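Local coordinates for protein nodulation fucosyltransferase NodZ (Bradyrhizobium sp., PDB 3SIX) that belongs to the nodulation protein Z family of fucosyltransferases, with a two-domain GT-B fold, and is modelled here with GDP bound, at residues A[85-90]-A[104-109]; A[173-178]-A[272-277]. All coordinates share one frame; numbering follows the deposited sequence.

Contact 1: A[85-90]-A[104-109]; sequences FPRWWN and IFRERD
Glu107 of helix 101-116 lays its CG methylene against the Pro86 ring, 3.7 Å from Pro86 CG, the two side chains crossing at about a right angle. Beyond CG the glutamate runs out extended (chi2 -177°), which carries its carboxylate past the proline to the two tryptophans. There the indole of Trp89 gives a single hydrogen bond, from Trp89 NE1 to Glu107 OE1 at 3.0 Å. It is fairly straight, 161° at the hydrogen; OE1 lies close to the indole plane, whereas the nitrogen meets the syn side of OE1 well out of the carboxylate plane. The other oxygen, Glu107 OE2, rests 3.5 Å from Trp88 CB and takes a salt bridge from Arg99, which also makes a cation-pi contact with Trp88, and a hydrogen bond from Gln103. Both oxygens of this buried acid are engaged, and the salt bridge from Arg99 would be expected to favour the charged form of Glu107. Trp88 places CE3 over one face of the Trp89 ring, 3.6 Å above its plane. The exposed Arg87 and Arg106 bring NH2 to within 3.2 Å of NH2, two donors of like charge; Arg87 has its salt bridge with Glu110. After the cis peptide bond between Phe85 and Pro86, the 3-10 turn 87-90 is pinned to helix 101-116, a loop-on-helix packing beside edge strand 84-85 of the mixed, mostly parallel N-terminal sheet of a GT-B fold.

Contact 2: A[173-178]-A[272-277]; sequences GVHVRH and YLLARC. With GDP (guanosine-5'-diphosphate), chain B.
Nonpolar packing joins the two segments. Leu274 of helix 257-274 points toward strand 170-176 and divides its methyls: Leu274 CD2 lies 3.9 Å from Gly173 CA, while Leu274 CD1 meets His175 CB at 4.1 Å. Cys277 adds its sulfur, SG sitting equally near Gly173 CA and Gly173 N, both 3.7 Å away. Methyl and sulfur thus pack on the Gly173 backbone. The type I turn from Leu274 to Cys277, closed by the bond from Cys277 N to Leu274 O, brings the sulfur round to the same glycine.

Polar and ring contacts face GDP, from the strand (His175) and the loop just after it (Arg177). His175 has CG anti to the backbone N (chi1 -178°), and its ring reaches GDP edge-on: His175 NE2 donates to GDP N7 over 2.8 Å, nearly straight at 172°, with N7 close to the imidazole plane. Phe289 stacks on this ring. Arg177, bent at chi2 and chi3, turns a guanidinium face to the base, GDP C8 lying 3.2 Å above its plane toward the rim, and Asp224 holds its NH2 in a salt bridge.

All five touching residues are buried, with Leu274 CD1 on the CB of the histidine whose ring bonds to GDP. Donation to N7, on the Hoogsteen edge of guanine, means that His175 carries a proton on NE2.

Contact 1 and contact 2 lie on opposite sides of the chain's centre, with their own centres 34 Å apart and their nearest atoms about 17 Å apart, so neither touches the other. They follow in series along the chain and belong to different sheets: 85-90 leaves edge strand 84-85 of the first, whereas 173-178 runs from an inner strand of the second, as expected for the two Rossmann-like halves of a GT-B protein. Contact 2, centred 12 Å from the chain's centre, touches GDP, and Asp270 of the same helix 257-274 also bonds to it; contact 1, centred 22 Å out, comes no nearer than 10.4 Å, from Phe105 CE1 to GDP O1B, and is peripheral packing.

Contact 1: A[85-90]-A[104-109]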
ATOM      1  N   PHE A  85      21.426  -4.592 -12.087  1.00 51.01           N
ATOM      2  CA  PHE A  85      20.307  -4.619 -13.020  1.00 52.65           C
ATOM      3  C   PHE A  85      19.132  -3.816 -12.411  1.00 50.96           C
ATOM      4  O   PHE A  85      18.926  -3.886 -11.213  1.00 50.27           O
ATOM      5  CB  PHE A  85      19.845  -6.056 -13.250  1.00 54.13           C
ATOM      6  CG  PHE A  85      18.809  -6.172 -14.318  1.00 55.69           C
ATOM      7  CD1 PHE A  85      17.469  -6.060 -14.009  1.00 47.10           C
ATOM      8  CD2 PHE A  85      19.186  -6.349 -15.644  1.00 57.22           C
ATOM      9  CE1 PHE A  85      16.503  -6.152 -15.001  1.00 52.43           C
ATOM     10  CE2 PHE A  85      18.229  -6.418 -16.659  1.00 54.31           C
ATOM     11  CZ  PHE A  85      16.896  -6.319 -16.349  1.00 53.06           C
ATOM     12  N   PRO A  86      18.374  -3.049 -13.226  1.00 50.91           N
ATOM     13  CA  PRO A  86      18.557  -2.721 -14.669  1.00 52.58           C
ATOM     14  C   PRO A  86      19.902  -2.066 -14.981  1.00 52.84           C
ATOM     15  O   PRO A  86      20.579  -1.543 -14.085  1.00 51.58           O
ATOM     16  CB  PRO A  86      17.435  -1.741 -14.953  1.00 51.83           C
ATOM     17  CG  PRO A  86      16.364  -2.100 -13.907  1.00 51.58           C
ATOM     18  CD  PRO A  86      17.128  -2.480 -12.685  1.00 49.09           C
ATOM     19  N   ARG A  87      20.288  -2.072 -16.241  1.00 54.76           N
ATOM     20  CA  ARG A  87      21.659  -1.724 -16.574  1.00 57.10           C
ATOM     21  C   ARG A  87      22.001  -0.255 -16.390  1.00 56.35           C
ATOM     22  O   ARG A  87      23.169   0.075 -16.331  1.00 57.41           O
ATOM     23  CB  ARG A  87      22.031  -2.217 -17.970  1.00 60.07           C
ATOM     24  CG  ARG A  87      21.232  -1.661 -19.111  1.00 67.48           C
ATOM     25  CD  ARG A  87      21.526  -2.486 -20.385  0.75 78.59           C
ATOM     26  NE  ARG A  87      21.051  -1.846 -21.611  0.75 83.44           N
ATOM     27  CZ  ARG A  87      19.776  -1.809 -22.013  0.75 86.35           C
ATOM     28  NH1 ARG A  87      18.799  -2.358 -21.283  0.75 78.24           N
ATOM     29  NH2 ARG A  87      19.473  -1.200 -23.159  0.75 89.92           N
ATOM     30  N   TRP A  88      20.982   0.603 -16.283  1.00 55.13           N
ATOM     31  CA  TRP A  88      21.145   2.030 -15.932  1.00 54.24           C
ATOM     32  C   TRP A  88      21.958   2.200 -14.648  1.00 52.40           C
ATOM     33  O   TRP A  88      22.736   3.129 -14.513  1.00 52.01           O
ATOM     34  CB  TRP A  88      19.759   2.637 -15.709  1.00 53.77           C
ATOM     35  CG  TRP A  88      19.702   4.097 -15.578  1.00 53.06           C
ATOM     36  CD1 TRP A  88      19.592   5.006 -16.605  1.00 57.34           C
ATOM     37  CD2 TRP A  88      19.671   4.861 -14.368  1.00 52.99           C
ATOM     38  NE1 TRP A  88      19.529   6.280 -16.106  1.00 51.37           N
ATOM     39  CE2 TRP A  88      19.570   6.230 -14.739  1.00 49.87           C
ATOM     40  CE3 TRP A  88      19.721   4.530 -13.006  1.00 49.29           C
ATOM     41  CZ2 TRP A  88      19.532   7.262 -13.799  1.00 48.53           C
ATOM     42  CZ3 TRP A  88      19.664   5.546 -12.073  1.00 48.53           C
ATOM     43  CH2 TRP A  88      19.564   6.904 -12.469  1.00 47.81           C
ATOM     44  N   TRP A  89      21.768   1.285 -13.708  1.00 51.04           N
ATOM     45  CA  TRP A  89      22.390   1.414 -12.387  1.00 50.41           C
ATOM     46  C   TRP A  89      23.923   1.195 -12.404  1.00 51.64           C
ATOM     47  O   TRP A  89      24.607   1.493 -11.433  1.00 51.78           O
ATOM     48  CB  TRP A  89      21.637   0.522 -11.382  1.00 49.33           C
ATOM     49  CG  TRP A  89      20.273   1.127 -11.079  1.00 45.07           C
ATOM     50  CD1 TRP A  89      19.107   0.926 -11.764  1.00 46.38           C
ATOM     51  CD2 TRP A  89      19.982   2.090 -10.068  1.00 44.81           C
ATOM     52  NE1 TRP A  89      18.099   1.691 -11.230  1.00 44.71           N
ATOM     53  CE2 TRP A  89      18.613   2.416 -10.181  1.00 46.44           C
ATOM     54  CE3 TRP A  89      20.747   2.706  -9.069  1.00 46.97           C
ATOM     55  CZ2 TRP A  89      17.996   3.325  -9.328  1.00 47.61           C
ATOM     56  CZ3 TRP A  89      20.133   3.597  -8.215  1.00 47.03           C
ATOM     57  CH2 TRP A  89      18.775   3.920  -8.354  1.00 47.91           C
ATOM     58  N   ASN A  90      24.438   0.731 -13.537  1.00 52.41           N
ATOM     59  CA  ASN A  90      25.872   0.658 -13.767  1.00 54.63           C
ATOM     60  C   ASN A  90      26.507   1.953 -14.241  1.00 54.18           C
ATOM     61  O   ASN A  90      27.696   1.984 -14.322  1.00 54.22           O
ATOM     62  CB  ASN A  90      26.189  -0.420 -14.815  1.00 56.59           C
ATOM     63  CG  ASN A  90      25.790  -1.801 -14.332  1.00 58.10           C
ATOM     64  OD1 ASN A  90      26.289  -2.251 -13.308  1.00 57.44           O
ATOM     65  ND2 ASN A  90      24.859  -2.453 -15.038  1.00 54.49           N
ATOM     66  N   ILE A 104      12.193   5.580 -15.586  1.00 51.37           N
ATOM     67  CA  ILE A 104      11.557   4.774 -14.549  1.00 49.17           C
ATOM     68  C   ILE A 104      10.657   3.727 -15.183  1.00 51.64           C
ATOM     69  O   ILE A 104      10.752   2.565 -14.830  1.00 50.45           O
ATOM     70  CB  ILE A 104      10.754   5.613 -13.556  1.00 48.69           C
ATOM     71  CG1 ILE A 104      11.671   6.644 -12.852  1.00 49.75           C
ATOM     72  CG2 ILE A 104      10.117   4.720 -12.497  1.00 39.60           C
ATOM     73  CD1 ILE A 104      10.902   7.719 -12.018  1.00 48.74           C
ATOM     74  N   PHE A 105       9.809   4.135 -16.141  1.00 54.36           N
ATOM     75  CA  PHE A 105       8.900   3.199 -16.837  1.00 56.23           C
ATOM     76  C   PHE A 105       9.591   2.098 -17.659  1.00 57.23           C
ATOM     77  O   PHE A 105       9.133   0.962 -17.688  1.00 58.04           O
ATOM     78  CB  PHE A 105       7.900   3.945 -17.736  1.00 58.05           C
ATOM     79  CG  PHE A 105       7.030   4.946 -17.008  1.00 57.47           C
ATOM     80  CD1 PHE A 105       6.699   4.781 -15.675  1.00 60.24           C
ATOM     81  CD2 PHE A 105       6.511   6.040 -17.691  1.00 66.14           C
ATOM     82  CE1 PHE A 105       5.854   5.691 -15.015  1.00 64.00           C
ATOM     83  CE2 PHE A 105       5.683   6.968 -17.056  1.00 71.72           C
ATOM     84  CZ  PHE A 105       5.344   6.790 -15.711  1.00 71.49           C
ATOM     85  N   ARG A 106      10.688   2.429 -18.320  1.00 58.26           N
ATOM     86  CA  ARG A 106      11.539   1.415 -18.973  1.00 59.56           C
ATOM     87  C   ARG A 106      11.992   0.334 -17.978  1.00 57.62           C
ATOM     88  O   ARG A 106      11.919  -0.882 -18.261  1.00 58.68           O
ATOM     89  CB  ARG A 106      12.764   2.106 -19.517  1.00 60.26           C
ATOM     90  CG  ARG A 106      13.644   1.311 -20.471  1.00 68.69           C
ATOM     91  CD  ARG A 106      14.275   2.289 -21.464  0.50 69.14           C
ATOM     92  NE  ARG A 106      15.215   1.687 -22.399  0.50 78.01           N
ATOM     93  CZ  ARG A 106      16.537   1.725 -22.256  0.50 80.42           C
ATOM     94  NH1 ARG A 106      17.084   2.301 -21.181  0.50 78.89           N
ATOM     95  NH2 ARG A 106      17.308   1.173 -23.181  0.50 77.10           N
ATOM     96  N   GLU A 107      12.469   0.792 -16.816  1.00 54.55           N
ATOM     97  CA  GLU A 107      12.899  -0.108 -15.735  1.00 52.09           C
ATOM     98  C   GLU A 107      11.769  -0.999 -15.176  1.00 50.81           C
ATOM     99  O   GLU A 107      12.001  -2.157 -14.901  1.00 50.26           O
ATOM    100  CB  GLU A 107      13.618   0.685 -14.630  1.00 50.01           C
ATOM    101  CG  GLU A 107      14.986   1.177 -15.070  1.00 47.59           C
ATOM    102  CD  GLU A 107      15.743   1.910 -13.972  1.00 48.71           C
ATOM    103  OE1 GLU A 107      15.548   1.599 -12.772  1.00 48.30           O
ATOM    104  OE2 GLU A 107      16.551   2.804 -14.313  1.00 46.50           O
ATOM    105  N   ARG A 108      10.544  -0.496 -15.078  1.00 50.82           N
ATOM    106  CA  ARG A 108       9.399  -1.358 -14.714  1.00 50.90           C
ATOM    107  C   ARG A 108       9.264  -2.490 -15.738  1.00 52.91           C
ATOM    108  O   ARG A 108       9.161  -3.647 -15.387  1.00 53.09           O
ATOM    109  CB  ARG A 108       8.094  -0.543 -14.677  1.00 50.94           C
ATOM    110  CG  ARG A 108       6.808  -1.337 -14.429  1.00 49.22           C
ATOM    111  CD  ARG A 108       5.572  -0.468 -14.769  1.00 56.52           C
ATOM    112  NE  ARG A 108       5.603  -0.145 -16.218  1.00 76.82           N
ATOM    113  CZ  ARG A 108       5.201   0.998 -16.798  1.00 81.69           C
ATOM    114  NH1 ARG A 108       4.688   2.017 -16.090  1.00 79.54           N
ATOM    115  NH2 ARG A 108       5.320   1.123 -18.120  1.00 81.52           N
ATOM    116  N   ASP A 109       9.273  -2.122 -17.010  1.00 54.51           N
ATOM    117  CA  ASP A 109       9.169  -3.078 -18.120  1.00 56.83           C
ATOM    118  C   ASP A 109      10.351  -4.041 -18.154  1.00 56.13           C
ATOM    119  O   ASP A 109      10.181  -5.207 -18.407  1.00 56.85           O
ATOM    120  CB  ASP A 109       9.078  -2.326 -19.455  1.00 58.97           C
ATOM    121  CG  ASP A 109       7.768  -1.544 -19.614  1.00 64.72           C
ATOM    122  OD1 ASP A 109       6.896  -1.609 -18.706  1.00 72.80           O
ATOM    123  OD2 ASP A 109       7.607  -0.875 -20.675  1.00 73.79           O
TER

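Contact 2: A[173-178]-A[272-277]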
ATOM      1  N   GLY A 173     -16.856  -0.131   4.912  1.00 44.97           N
ATOM      2  CA  GLY A 173     -15.738   0.815   4.768  1.00 44.12           C
ATOM      3  C   GLY A 173     -15.895   1.568   3.474  1.00 44.05           C
ATOM      4  O   GLY A 173     -16.282   0.977   2.488  1.00 47.31           O
ATOM      5  N   VAL A 174     -15.592   2.851   3.447  1.00 43.14           N
ATOM      6  CA  VAL A 174     -15.755   3.659   2.231  1.00 43.47           C
ATOM      7  C   VAL A 174     -14.493   4.473   2.042  1.00 44.34           C
ATOM      8  O   VAL A 174     -14.183   5.313   2.881  1.00 44.98           O
ATOM      9  CB  VAL A 174     -16.936   4.660   2.324  1.00 44.83           C
ATOM     10  CG1 VAL A 174     -17.208   5.275   0.963  1.00 42.60           C
ATOM     11  CG2 VAL A 174     -18.227   3.975   2.881  1.00 42.71           C
ATOM     12  N   HIS A 175     -13.774   4.208   0.950  1.00 44.44           N
ATOM     13  CA  HIS A 175     -12.582   4.920   0.591  1.00 44.94           C
ATOM     14  C   HIS A 175     -12.907   5.832  -0.555  1.00 47.25           C
ATOM     15  O   HIS A 175     -13.245   5.343  -1.639  1.00 49.08           O
ATOM     16  CB  HIS A 175     -11.455   3.974   0.150  1.00 43.80           C
ATOM     17  CG  HIS A 175     -10.181   4.685  -0.188  1.00 47.69           C
ATOM     18  ND1 HIS A 175      -9.624   4.662  -1.454  1.00 46.22           N
ATOM     19  CD2 HIS A 175      -9.398   5.512   0.560  1.00 46.62           C
ATOM     20  CE1 HIS A 175      -8.514   5.387  -1.447  1.00 47.58           C
ATOM     21  NE2 HIS A 175      -8.358   5.920  -0.242  1.00 46.03           N
ATOM     22  N   VAL A 176     -12.778   7.135  -0.335  1.00 49.00           N
ATOM     23  CA  VAL A 176     -13.170   8.139  -1.340  1.00 53.23           C
ATOM     24  C   VAL A 176     -11.975   9.036  -1.641  1.00 57.03           C
ATOM     25  O   VAL A 176     -11.584   9.850  -0.812  1.00 56.17           O
ATOM     26  CB  VAL A 176     -14.330   9.050  -0.823  1.00 54.39           C
ATOM     27  CG1 VAL A 176     -14.655  10.169  -1.864  1.00 52.99           C
ATOM     28  CG2 VAL A 176     -15.556   8.228  -0.470  1.00 51.32           C
ATOM     29  N   ARG A 177     -11.370   8.874  -2.804  1.00 62.38           N
ATOM     30  CA  ARG A 177     -10.224   9.705  -3.149  1.00 68.35           C
ATOM     31  C   ARG A 177     -10.728  10.896  -3.960  1.00 72.76           C
ATOM     32  O   ARG A 177     -11.407  10.722  -4.992  1.00 74.19           O
ATOM     33  CB  ARG A 177      -9.156   8.901  -3.893  1.00 69.61           C
ATOM     34  CG  ARG A 177      -7.702   9.253  -3.503  1.00 75.46           C
ATOM     35  CD  ARG A 177      -7.475   9.325  -1.990  1.00 80.79           C
ATOM     36  NE  ARG A 177      -6.624  10.460  -1.599  1.00 88.51           N
ATOM     37  CZ  ARG A 177      -6.493  10.939  -0.356  1.00 92.55           C
ATOM     38  NH1 ARG A 177      -7.176  10.425   0.673  1.00 90.76           N
ATOM     39  NH2 ARG A 177      -5.669  11.969  -0.143  1.00 98.06           N
ATOM     40  N   HIS A 178     -10.409  12.083  -3.440  1.00 75.84           N
ATOM     41  CA  HIS A 178     -11.009  13.380  -3.821  1.00 80.33           C
ATOM     42  C   HIS A 178     -12.439  13.525  -3.232  1.00 80.15           C
ATOM     43  O   HIS A 178     -13.419  13.880  -3.906  1.00 82.71           O
ATOM     44  CB  HIS A 178     -10.930  13.625  -5.331  1.00 83.20           C
ATOM     45  CG  HIS A 178      -9.532  13.559  -5.874  1.00 89.25           C
ATOM     46  ND1 HIS A 178      -9.151  14.214  -7.027  1.00 99.22           N
ATOM     47  CD2 HIS A 178      -8.416  12.947  -5.406  1.00 94.50           C
ATOM     48  CE1 HIS A 178      -7.867  13.993  -7.257  1.00103.61           C
ATOM     49  NE2 HIS A 178      -7.398  13.223  -6.290  1.00102.49           N
ATOM     50  N   TYR A 272      -5.369  -0.217   7.368  1.00 42.45           N
ATOM     51  CA  TYR A 272      -5.555  -1.460   8.113  1.00 41.95           C
ATOM     52  C   TYR A 272      -6.976  -1.650   8.624  1.00 42.24           C
ATOM     53  O   TYR A 272      -7.473  -2.762   8.665  1.00 42.80           O
ATOM     54  CB  TYR A 272      -4.557  -1.567   9.267  1.00 41.38           C
ATOM     55  CG  TYR A 272      -3.228  -2.120   8.863  1.00 40.67           C
ATOM     56  CD1 TYR A 272      -2.376  -1.394   8.018  1.00 37.37           C
ATOM     57  CD2 TYR A 272      -2.782  -3.398   9.329  1.00 44.53           C
ATOM     58  CE1 TYR A 272      -1.102  -1.906   7.617  1.00 38.55           C
ATOM     59  CE2 TYR A 272      -1.512  -3.924   8.928  1.00 39.36           C
ATOM     60  CZ  TYR A 272      -0.692  -3.170   8.078  1.00 35.32           C
ATOM     61  OH  TYR A 272       0.515  -3.628   7.676  1.00 36.26           O
ATOM     62  N   LEU A 273      -7.635  -0.573   9.020  1.00 42.64           N
ATOM     63  CA  LEU A 273      -9.019  -0.679   9.452  1.00 42.44           C
ATOM     64  C   LEU A 273      -9.921  -1.022   8.290  1.00 41.55           C
ATOM     65  O   LEU A 273     -10.840  -1.851   8.427  1.00 42.79           O
ATOM     66  CB  LEU A 273      -9.483   0.580  10.178  1.00 43.34           C
ATOM     67  CG  LEU A 273      -8.872   0.761  11.583  1.00 45.26           C
ATOM     68  CD1 LEU A 273      -9.208   2.171  12.185  1.00 36.83           C
ATOM     69  CD2 LEU A 273      -9.338  -0.360  12.506  1.00 43.96           C
ATOM     70  N   LEU A 274      -9.661  -0.453   7.127  1.00 41.67           N
ATOM     71  CA  LEU A 274     -10.465  -0.828   5.952  1.00 42.34           C
ATOM     72  C   LEU A 274     -10.441  -2.357   5.758  1.00 43.30           C
ATOM     73  O   LEU A 274     -11.478  -2.961   5.418  1.00 44.73           O
ATOM     74  CB  LEU A 274     -10.026  -0.083   4.699  1.00 42.16           C
ATOM     75  CG  LEU A 274     -10.430   1.414   4.631  1.00 43.65           C
ATOM     76  CD1 LEU A 274      -9.852   2.107   3.387  1.00 41.75           C
ATOM     77  CD2 LEU A 274     -11.950   1.581   4.605  1.00 39.60           C
ATOM     78  N   ALA A 275      -9.304  -2.989   6.027  1.00 42.16           N
ATOM     79  CA  ALA A 275      -9.190  -4.432   5.861  1.00 43.70           C
ATOM     80  C   ALA A 275      -9.903  -5.254   6.940  1.00 44.36           C
ATOM     81  O   ALA A 275      -9.958  -6.467   6.819  1.00 45.80           O
ATOM     82  CB  ALA A 275      -7.709  -4.871   5.742  1.00 43.49           C
ATOM     83  N   ARG A 276     -10.460  -4.606   7.963  1.00 45.10           N
ATOM     84  CA  ARG A 276     -11.323  -5.286   8.984  1.00 46.12           C
ATOM     85  C   ARG A 276     -12.812  -5.039   8.761  1.00 46.22           C
ATOM     86  O   ARG A 276     -13.625  -5.474   9.577  1.00 47.53           O
ATOM     87  CB  ARG A 276     -11.014  -4.801  10.413  0.50 46.67           C
ATOM     88  CG  ARG A 276      -9.565  -4.406  10.744  0.50 46.50           C
ATOM     89  CD  ARG A 276      -8.665  -5.625  10.966  0.50 45.79           C
ATOM     90  NE  ARG A 276      -9.133  -6.473  12.046  0.50 51.58           N
ATOM     91  CZ  ARG A 276      -8.886  -6.289  13.350  0.50 53.61           C
ATOM     92  NH1 ARG A 276      -8.169  -5.255  13.798  0.50 54.48           N
ATOM     93  NH2 ARG A 276      -9.380  -7.150  14.216  0.50 47.59           N
ATOM     94  N   CYS A 277     -13.190  -4.331   7.691  1.00 44.36           N
ATOM     95  CA  CYS A 277     -14.605  -4.127   7.400  1.00 45.01           C
ATOM     96  C   CYS A 277     -15.291  -5.375   6.824  1.00 46.62           C
ATOM     97  O   CYS A 277     -14.634  -6.305   6.350  1.00 47.22           O
ATOM     98  CB  CYS A 277     -14.755  -2.960   6.447  1.00 44.32           C
ATOM     99  SG  CYS A 277     -14.190  -1.476   7.175  1.00 44.40           S
TER
HETATM  100  PB  GDP B 401      -0.711   8.776  -5.607  0.60 76.77           P
HETATM  101  O1B GDP B 401      -0.529   8.332  -7.182  0.60 63.37           O
HETATM  102  O2B GDP B 401       0.629   8.959  -4.977  0.60 63.93           O
HETATM  103  O3B GDP B 401      -1.577   7.558  -4.932  0.60 67.59           O
HETATM  104  O3A GDP B 401      -1.688  10.174  -5.593  0.80 76.75           O
HETATM  105  PA  GDP B 401      -3.169  10.342  -4.819  0.80 90.82           P
HETATM  106  O1A GDP B 401      -3.184  11.691  -4.147  0.80 84.47           O
HETATM  107  O2A GDP B 401      -4.298   9.951  -5.724  0.80 84.01           O
HETATM  108  O5' GDP B 401      -3.087   9.209  -3.621  0.80 81.84           O
HETATM  109  C5' GDP B 401      -3.453   9.589  -2.266  0.80 80.99           C
HETATM  110  C4' GDP B 401      -2.272   9.848  -1.285  0.80 76.95           C
HETATM  111  O4' GDP B 401      -2.882   9.920   0.092  0.80 71.67           O
HETATM  112  C3' GDP B 401      -1.372   8.628  -1.258  0.80 74.36           C
HETATM  113  O3' GDP B 401      -0.239   8.893  -0.433  0.80 75.40           O
HETATM  114  C2' GDP B 401      -2.305   7.687  -0.515  0.80 72.27           C
HETATM  115  O2' GDP B 401      -1.592   6.549  -0.050  0.80 60.15           O
HETATM  116  C1' GDP B 401      -2.833   8.583   0.649  0.80 69.51           C
HETATM  117  N9  GDP B 401      -4.226   8.209   1.010  0.80 67.63           N
HETATM  118  C8  GDP B 401      -5.124   7.699   0.141  0.80 64.36           C
HETATM  119  N7  GDP B 401      -6.274   7.472   0.767  0.80 58.30           N
HETATM  120  C5  GDP B 401      -6.100   7.825   2.047  0.80 60.74           C
HETATM  121  C6  GDP B 401      -6.959   7.795   3.141  0.80 65.87           C
HETATM  122  O6  GDP B 401      -8.112   7.365   2.989  0.80 66.98           O
HETATM  123  N1  GDP B 401      -6.485   8.248   4.405  0.80 56.59           N
HETATM  124  C2  GDP B 401      -5.196   8.727   4.496  0.80 51.05           C
HETATM  125  N2  GDP B 401      -4.763   9.153   5.675  0.80 46.99           N
HETATM  126  N3  GDP B 401      -4.398   8.726   3.407  0.80 54.27           N
HETATM  127  C4  GDP B 401      -4.812   8.308   2.208  0.80 57.52           C